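PDB 3I3L: alkylhalidase CmlS from Streptomyces venezuelae, which is a flavin-dependent halogenase of chloramphenicol biosynthesis that carries its FAD covalently attached to an aspartate and probably acts as an oxidoreductase. Local coordinates for residues D216-S228 with H441-A453. Residues are numbered along the deposited sequence; the frame is centred on the assembly and turned at random.
Sequences DPFEGDLKGTTYS and HQRPELSDDFSEA
Two loops are clasped here by carboxylates on backbone amides: Asp448 grips Glu219 and Gly220, Asp221 reaches back to Glu452, and an apolar cluster lies beside them. The contact joins the loop leading into strand 226-231, within the FAD-binding domain, to the connection between helices 430-439 and 456-471. Asp448 takes the two amides with one oxygen for each. Its OD2 receives the Glu219 N-H at 2.6 Å in an almost straight bond (177°), on the syn side and slightly out of the carboxylate plane, while OD1 uses its syn lone pair for Gly220 N at 2.8 Å. The same carboxylate stands at the edge of the Phe218 ring, nearly perpendicular to it, with CG 3.6 Å from Phe218 CD1. Replacing Asp448 with an alanine would probably leave both amides without these acceptors and let the 218-220 backbone shift. In the reverse direction, Asp221 OD2 accepts from Glu452 N at 2.6 Å, approached on the anti side, and a water donates to both Asp221 O and Glu452 OE2; Glu452 OE1 turns to Ser108.

Leu222 packs beside these polar grips. Its CG lies 3.7 Å from Phe450 CD2, CD1 sits over the centre of one face of the Phe218 ring, and CD2 meets the edge of the His441 imidazole, whose NE2 is bonded to Thr106. Leu446 turns CG away from its own amide nitrogen (chi1 -173°), which brings CD2 to 3.7 Å from Tyr227 CE1 and on toward Phe218. Tyr227 belongs to the strand, its side chain about 11 Å from the bound FAD. Because Asp448 accepts two main-chain N-H groups and Asp221 one from the opposite loop, their negative charges are probably stabilised by amide dipoles without a basic side chain across the interface.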
ATOM      1  N   ASP A 216      -2.108  -0.569  26.563  1.00 53.85           N
ATOM      2  CA  ASP A 216      -0.841  -0.230  25.945  1.00 52.42           C
ATOM      3  C   ASP A 216       0.170  -0.005  27.069  1.00 52.34           C
ATOM      4  O   ASP A 216      -0.050   0.839  27.924  1.00 54.07           O
ATOM      5  CB  ASP A 216      -0.997   1.008  25.067  1.00 51.29           C
ATOM      6  CG  ASP A 216       0.270   1.346  24.265  1.00 49.17           C
ATOM      7  OD1 ASP A 216       1.385   0.931  24.626  1.00 47.49           O
ATOM      8  OD2 ASP A 216       0.141   2.069  23.260  1.00 51.08           O
ATOM      9  N   PRO A 217       1.267  -0.764  27.084  1.00 52.00           N
ATOM     10  CA  PRO A 217       2.287  -0.665  28.138  1.00 52.16           C
ATOM     11  C   PRO A 217       3.252   0.499  27.948  1.00 52.28           C
ATOM     12  O   PRO A 217       4.220   0.646  28.718  1.00 51.66           O
ATOM     13  CB  PRO A 217       3.089  -1.957  27.960  1.00 52.17           C
ATOM     14  CG  PRO A 217       2.988  -2.239  26.491  1.00 52.29           C
ATOM     15  CD  PRO A 217       1.577  -1.840  26.125  1.00 52.16           C
ATOM     16  N   PHE A 218       3.025   1.294  26.907  1.00 52.19           N
ATOM     17  CA  PHE A 218       3.897   2.421  26.653  1.00 52.02           C
ATOM     18  C   PHE A 218       3.184   3.788  26.695  1.00 52.21           C
ATOM     19  O   PHE A 218       2.080   3.974  26.182  1.00 53.08           O
ATOM     20  CB  PHE A 218       4.746   2.179  25.365  1.00 51.88           C
ATOM     21  CG  PHE A 218       5.704   0.983  25.478  1.00 51.16           C
ATOM     22  CD1 PHE A 218       6.767   1.001  26.378  1.00 48.50           C
ATOM     23  CD2 PHE A 218       5.505  -0.171  24.726  1.00 49.16           C
ATOM     24  CE1 PHE A 218       7.614  -0.075  26.495  1.00 47.97           C
ATOM     25  CE2 PHE A 218       6.361  -1.248  24.852  1.00 46.81           C
ATOM     26  CZ  PHE A 218       7.414  -1.202  25.714  1.00 45.37           C
ATOM     27  N   GLU A 219       3.852   4.745  27.317  1.00 52.20           N
ATOM     28  CA  GLU A 219       3.327   6.097  27.449  1.00 52.13           C
ATOM     29  C   GLU A 219       3.942   7.072  26.453  1.00 49.56           C
ATOM     30  O   GLU A 219       3.347   8.094  26.168  1.00 49.38           O
ATOM     31  CB  GLU A 219       3.600   6.621  28.867  1.00 52.96           C
ATOM     32  CG  GLU A 219       3.565   5.542  29.963  1.00 57.68           C
ATOM     33  CD  GLU A 219       3.206   6.100  31.338  1.00 63.75           C
ATOM     34  OE1 GLU A 219       3.507   7.318  31.594  1.00 62.50           O
ATOM     35  OE2 GLU A 219       2.622   5.307  32.144  1.00 64.93           O
ATOM     36  N   GLY A 220       5.152   6.789  25.979  1.00 47.11           N
ATOM     37  CA  GLY A 220       5.894   7.759  25.221  1.00 45.20           C
ATOM     38  C   GLY A 220       5.475   7.740  23.784  1.00 44.39           C
ATOM     39  O   GLY A 220       4.311   7.441  23.475  1.00 43.71           O
ATOM     40  N   ASP A 221       6.431   8.018  22.898  1.00 42.99           N
ATOM     41  CA  ASP A 221       6.158   7.990  21.470  1.00 42.02           C
ATOM     42  C   ASP A 221       5.642   6.606  20.969  1.00 41.53           C
ATOM     43  O   ASP A 221       4.999   6.514  19.916  1.00 41.83           O
ATOM     44  CB  ASP A 221       7.419   8.440  20.708  1.00 42.50           C
ATOM     45  CG  ASP A 221       7.691   9.983  20.835  1.00 45.11           C
ATOM     46  OD1 ASP A 221       6.767  10.746  21.162  1.00 41.81           O
ATOM     47  OD2 ASP A 221       8.844  10.422  20.598  1.00 49.29           O
ATOM     48  N   LEU A 222       5.933   5.540  21.721  1.00 40.22           N
ATOM     49  CA  LEU A 222       5.516   4.158  21.355  1.00 40.04           C
ATOM     50  C   LEU A 222       3.992   3.873  21.426  1.00 39.52           C
ATOM     51  O   LEU A 222       3.495   2.873  20.867  1.00 39.92           O
ATOM     52  CB  LEU A 222       6.317   3.113  22.171  1.00 38.69           C
ATOM     53  CG  LEU A 222       7.774   2.893  21.708  1.00 39.54           C
ATOM     54  CD1 LEU A 222       8.525   2.043  22.675  1.00 40.78           C
ATOM     55  CD2 LEU A 222       7.813   2.234  20.348  1.00 37.81           C
ATOM     56  N   LYS A 223       3.237   4.756  22.079  1.00 38.79           N
ATOM     57  CA  LYS A 223       1.846   4.475  22.376  1.00 39.78           C
ATOM     58  C   LYS A 223       0.988   4.411  21.082  1.00 40.80           C
ATOM     59  O   LYS A 223       1.034   5.327  20.221  1.00 39.40           O
ATOM     60  CB  LYS A 223       1.275   5.533  23.306  1.00 42.34           C
ATOM     61  CG  LYS A 223      -0.068   5.114  23.952  1.00 47.02           C
ATOM     62  CD  LYS A 223      -1.214   4.943  22.933  1.00 53.27           C
ATOM     63  CE  LYS A 223      -2.564   4.479  23.557  1.00 55.57           C
ATOM     64  NZ  LYS A 223      -2.855   5.295  24.827  1.00 54.20           N
ATOM     65  N   GLY A 224       0.205   3.342  20.953  1.00 38.29           N
ATOM     66  CA  GLY A 224      -0.559   3.149  19.761  1.00 38.58           C
ATOM     67  C   GLY A 224       0.164   2.562  18.554  1.00 37.80           C
ATOM     68  O   GLY A 224      -0.444   2.439  17.465  1.00 39.04           O
ATOM     69  N   THR A 225       1.440   2.197  18.703  1.00 37.69           N
ATOM     70  CA  THR A 225       2.208   1.711  17.557  1.00 35.32           C
ATOM     71  C   THR A 225       1.768   0.310  17.231  1.00 34.89           C
ATOM     72  O   THR A 225       1.409  -0.429  18.117  1.00 34.45           O
ATOM     73  CB  THR A 225       3.748   1.736  17.856  1.00 36.66           C
ATOM     74  OG1 THR A 225       4.482   1.544  16.649  1.00 34.28           O
ATOM     75  CG2 THR A 225       4.154   0.658  18.862  1.00 34.37           C
ATOM     76  N   THR A 226       1.852  -0.064  15.953  1.00 35.47           N
ATOM     77  CA  THR A 226       1.611  -1.453  15.502  1.00 34.59           C
ATOM     78  C   THR A 226       2.885  -2.297  15.613  1.00 35.14           C
ATOM     79  O   THR A 226       3.900  -1.966  14.955  1.00 36.37           O
ATOM     80  CB  THR A 226       1.101  -1.515  14.023  1.00 36.48           C
ATOM     81  OG1 THR A 226      -0.203  -0.914  13.928  1.00 36.84           O
ATOM     82  CG2 THR A 226       1.021  -3.018  13.447  1.00 32.44           C
ATOM     83  N   TYR A 227       2.835  -3.408  16.383  1.00 33.03           N
ATOM     84  CA  TYR A 227       4.026  -4.265  16.577  1.00 31.56           C
ATOM     85  C   TYR A 227       4.014  -5.451  15.630  1.00 31.93           C
ATOM     86  O   TYR A 227       2.993  -6.145  15.504  1.00 30.67           O
ATOM     87  CB  TYR A 227       4.092  -4.795  17.984  1.00 32.76           C
ATOM     88  CG  TYR A 227       4.383  -3.753  19.012  1.00 33.73           C
ATOM     89  CD1 TYR A 227       5.683  -3.297  19.191  1.00 33.88           C
ATOM     90  CD2 TYR A 227       3.349  -3.218  19.818  1.00 34.49           C
ATOM     91  CE1 TYR A 227       5.968  -2.342  20.130  1.00 36.38           C
ATOM     92  CE2 TYR A 227       3.625  -2.295  20.788  1.00 35.49           C
ATOM     93  CZ  TYR A 227       4.945  -1.852  20.937  1.00 40.29           C
ATOM     94  OH  TYR A 227       5.261  -0.898  21.863  1.00 42.26           O
ATOM     95  N   SER A 228       5.133  -5.652  14.918  1.00 31.49           N
ATOM     96  CA  SER A 228       5.328  -6.870  14.103  1.00 30.36           C
ATOM     97  C   SER A 228       6.592  -7.547  14.610  1.00 29.11           C
ATOM     98  O   SER A 228       7.631  -6.916  14.736  1.00 29.71           O
ATOM     99  CB  SER A 228       5.474  -6.581  12.612  1.00 29.65           C
ATOM    100  OG  SER A 228       4.416  -5.779  12.103  1.00 30.15           O
ATOM    101  N   HIS A 441      16.151   1.982  17.005  1.00 36.18           N
ATOM    102  CA  HIS A 441      16.215   2.482  18.395  1.00 37.11           C
ATOM    103  C   HIS A 441      17.674   2.495  18.857  1.00 39.14           C
ATOM    104  O   HIS A 441      18.517   1.687  18.410  1.00 38.99           O
ATOM    105  CB  HIS A 441      15.407   1.624  19.351  1.00 35.42           C
ATOM    106  CG  HIS A 441      13.930   1.614  19.079  1.00 37.23           C
ATOM    107  ND1 HIS A 441      13.001   1.228  20.031  1.00 32.12           N
ATOM    108  CD2 HIS A 441      13.220   1.936  17.959  1.00 36.62           C
ATOM    109  CE1 HIS A 441      11.786   1.323  19.516  1.00 34.21           C
ATOM    110  NE2 HIS A 441      11.892   1.763  18.261  1.00 36.86           N
ATOM    111  N   GLN A 442      17.977   3.405  19.775  1.00 41.57           N
ATOM    112  CA  GLN A 442      19.373   3.612  20.179  1.00 43.78           C
ATOM    113  C   GLN A 442      19.761   2.832  21.445  1.00 45.32           C
ATOM    114  O   GLN A 442      20.615   3.247  22.221  1.00 46.27           O
ATOM    115  CB  GLN A 442      19.638   5.102  20.310  1.00 43.56           C
ATOM    116  CG  GLN A 442      19.340   5.878  19.022  1.00 44.00           C
ATOM    117  CD  GLN A 442      20.263   5.472  17.887  1.00 46.69           C
ATOM    118  OE1 GLN A 442      19.849   4.777  16.945  1.00 44.71           O
ATOM    119  NE2 GLN A 442      21.514   5.878  17.973  1.00 45.21           N
ATOM    120  N   ARG A 443      19.104   1.696  21.640  1.00 46.33           N
ATOM    121  CA  ARG A 443      19.412   0.787  22.711  1.00 47.74           C
ATOM    122  C   ARG A 443      19.023  -0.587  22.189  1.00 48.82           C
ATOM    123  O   ARG A 443      18.241  -0.669  21.235  1.00 49.58           O
ATOM    124  CB  ARG A 443      18.587   1.160  23.967  1.00 48.08           C
ATOM    125  CG  ARG A 443      17.089   0.879  23.856  1.00 46.95           C
ATOM    126  CD  ARG A 443      16.276   1.735  24.809  1.00 48.51           C
ATOM    127  NE  ARG A 443      16.650   3.141  24.694  1.00 48.28           N
ATOM    128  CZ  ARG A 443      16.136   4.006  23.816  1.00 49.00           C
ATOM    129  NH1 ARG A 443      15.190   3.633  22.938  1.00 44.75           N
ATOM    130  NH2 ARG A 443      16.569   5.270  23.816  1.00 47.69           N
ATOM    131  N   PRO A 444      19.496  -1.667  22.846  1.00 49.19           N
ATOM    132  CA  PRO A 444      19.329  -3.039  22.323  1.00 48.91           C
ATOM    133  C   PRO A 444      17.912  -3.578  22.427  1.00 47.51           C
ATOM    134  O   PRO A 444      17.554  -4.512  21.709  1.00 45.13           O
ATOM    135  CB  PRO A 444      20.269  -3.890  23.216  1.00 49.78           C
ATOM    136  CG  PRO A 444      21.018  -2.857  24.135  1.00 50.98           C
ATOM    137  CD  PRO A 444      20.139  -1.650  24.175  1.00 49.77           C
ATOM    138  N   GLU A 445      17.126  -3.017  23.336  1.00 48.34           N
ATOM    139  CA  GLU A 445      15.806  -3.560  23.685  1.00 48.77           C
ATOM    140  C   GLU A 445      14.720  -2.479  23.654  1.00 48.04           C
ATOM    141  O   GLU A 445      14.994  -1.265  23.616  1.00 47.17           O
ATOM    142  CB  GLU A 445      15.846  -4.215  25.076  1.00 50.22           C
ATOM    143  CG  GLU A 445      16.938  -3.634  26.055  1.00 55.50           C
ATOM    144  CD  GLU A 445      16.521  -2.320  26.742  1.00 59.83           C
ATOM    145  OE1 GLU A 445      17.312  -1.333  26.706  1.00 57.01           O
ATOM    146  OE2 GLU A 445      15.385  -2.281  27.295  1.00 62.80           O
ATOM    147  N   LEU A 446      13.479  -2.938  23.677  1.00 46.01           N
ATOM    148  CA  LEU A 446      12.338  -2.076  23.509  1.00 44.92           C
ATOM    149  C   LEU A 446      11.961  -1.478  24.871  1.00 46.01           C
ATOM    150  O   LEU A 446      11.800  -2.211  25.854  1.00 45.94           O
ATOM    151  CB  LEU A 446      11.181  -2.907  22.939  1.00 43.49           C
ATOM    152  CG  LEU A 446       9.905  -2.186  22.508  1.00 42.76           C
ATOM    153  CD1 LEU A 446      10.140  -1.407  21.264  1.00 31.29           C
ATOM    154  CD2 LEU A 446       8.787  -3.203  22.337  1.00 39.13           C
ATOM    155  N   SER A 447      11.813  -0.149  24.922  1.00 45.76           N
ATOM    156  CA  SER A 447      11.591   0.562  26.159  1.00 45.91           C
ATOM    157  C   SER A 447      10.865   1.884  25.922  1.00 47.32           C
ATOM    158  O   SER A 447      10.914   2.489  24.804  1.00 46.39           O
ATOM    159  CB  SER A 447      12.924   0.826  26.848  1.00 46.71           C
ATOM    160  OG  SER A 447      12.847   2.030  27.569  1.00 48.05           O
ATOM    161  N   ASP A 448      10.219   2.356  26.987  1.00 47.30           N
ATOM    162  CA  ASP A 448       9.509   3.623  26.958  1.00 47.10           C
ATOM    163  C   ASP A 448      10.496   4.790  27.008  1.00 46.49           C
ATOM    164  O   ASP A 448      10.121   5.957  26.932  1.00 47.91           O
ATOM    165  CB  ASP A 448       8.493   3.681  28.086  1.00 46.63           C
ATOM    166  CG  ASP A 448       7.192   4.334  27.663  1.00 49.30           C
ATOM    167  OD1 ASP A 448       7.180   4.989  26.598  1.00 51.41           O
ATOM    168  OD2 ASP A 448       6.176   4.227  28.413  1.00 51.96           O
ATOM    169  N   ASP A 449      11.768   4.460  27.111  1.00 47.41           N
ATOM    170  CA  ASP A 449      12.846   5.427  26.894  1.00 47.84           C
ATOM    171  C   ASP A 449      12.806   6.012  25.493  1.00 47.10           C
ATOM    172  O   ASP A 449      13.318   7.119  25.256  1.00 48.88           O
ATOM    173  CB  ASP A 449      14.202   4.766  27.134  1.00 48.59           C
ATOM    174  CG  ASP A 449      14.607   4.771  28.610  1.00 51.16           C
ATOM    175  OD1 ASP A 449      13.851   5.339  29.414  1.00 54.62           O
ATOM    176  OD2 ASP A 449      15.682   4.224  28.959  1.00 49.69           O
ATOM    177  N   PHE A 450      12.208   5.267  24.564  1.00 45.46           N
ATOM    178  CA  PHE A 450      12.211   5.634  23.141  1.00 42.30           C
ATOM    179  C   PHE A 450      11.446   6.914  22.870  1.00 42.42           C
ATOM    180  O   PHE A 450      10.285   7.054  23.286  1.00 40.45           O
ATOM    181  CB  PHE A 450      11.576   4.523  22.291  1.00 40.94           C
ATOM    182  CG  PHE A 450      11.385   4.906  20.866  1.00 37.71           C
ATOM    183  CD1 PHE A 450      12.420   4.787  19.964  1.00 36.16           C
ATOM    184  CD2 PHE A 450      10.184   5.402  20.435  1.00 37.72           C
ATOM    185  CE1 PHE A 450      12.247   5.141  18.689  1.00 36.40           C
ATOM    186  CE2 PHE A 450       9.997   5.773  19.146  1.00 39.23           C
ATOM    187  CZ  PHE A 450      11.018   5.639  18.257  1.00 38.26           C
ATOM    188  N   SER A 451      12.090   7.826  22.140  1.00 42.16           N
ATOM    189  CA  SER A 451      11.410   8.978  21.558  1.00 42.36           C
ATOM    190  C   SER A 451      11.743   9.037  20.071  1.00 40.34           C
ATOM    191  O   SER A 451      12.815   8.661  19.673  1.00 42.55           O
ATOM    192  CB  SER A 451      11.837  10.277  22.258  1.00 41.84           C
ATOM    193  OG  SER A 451      13.259  10.375  22.257  1.00 44.82           O
ATOM    194  N   GLU A 452      10.834   9.537  19.263  1.00 40.20           N
ATOM    195  CA  GLU A 452      11.081   9.607  17.818  1.00 40.96           C
ATOM    196  C   GLU A 452      12.219  10.545  17.470  1.00 39.69           C
ATOM    197  O   GLU A 452      12.852  10.414  16.420  1.00 38.66           O
ATOM    198  CB  GLU A 452       9.797   9.952  17.051  1.00 40.88           C
ATOM    199  CG  GLU A 452       8.795   8.786  17.079  1.00 44.78           C
ATOM    200  CD  GLU A 452       7.628   8.970  16.141  1.00 49.61           C
ATOM    201  OE1 GLU A 452       7.746   9.801  15.215  1.00 51.91           O
ATOM    202  OE2 GLU A 452       6.594   8.276  16.319  1.00 48.94           O
ATOM    203  N   ALA A 453      12.492  11.489  18.363  1.00 39.46           N
ATOM    204  CA  ALA A 453      13.612  12.400  18.153  1.00 37.77           C
ATOM    205  C   ALA A 453      14.981  11.696  18.200  1.00 37.12           C
ATOM    206  O   ALA A 453      15.946  12.157  17.562  1.00 37.48           O
ATOM    207  CB  ALA A 453      13.538  13.565  19.156  1.00 38.34           C
TER
HETATM  208  O   HOH W   1       6.046   5.824  17.470  1.00 38.73           O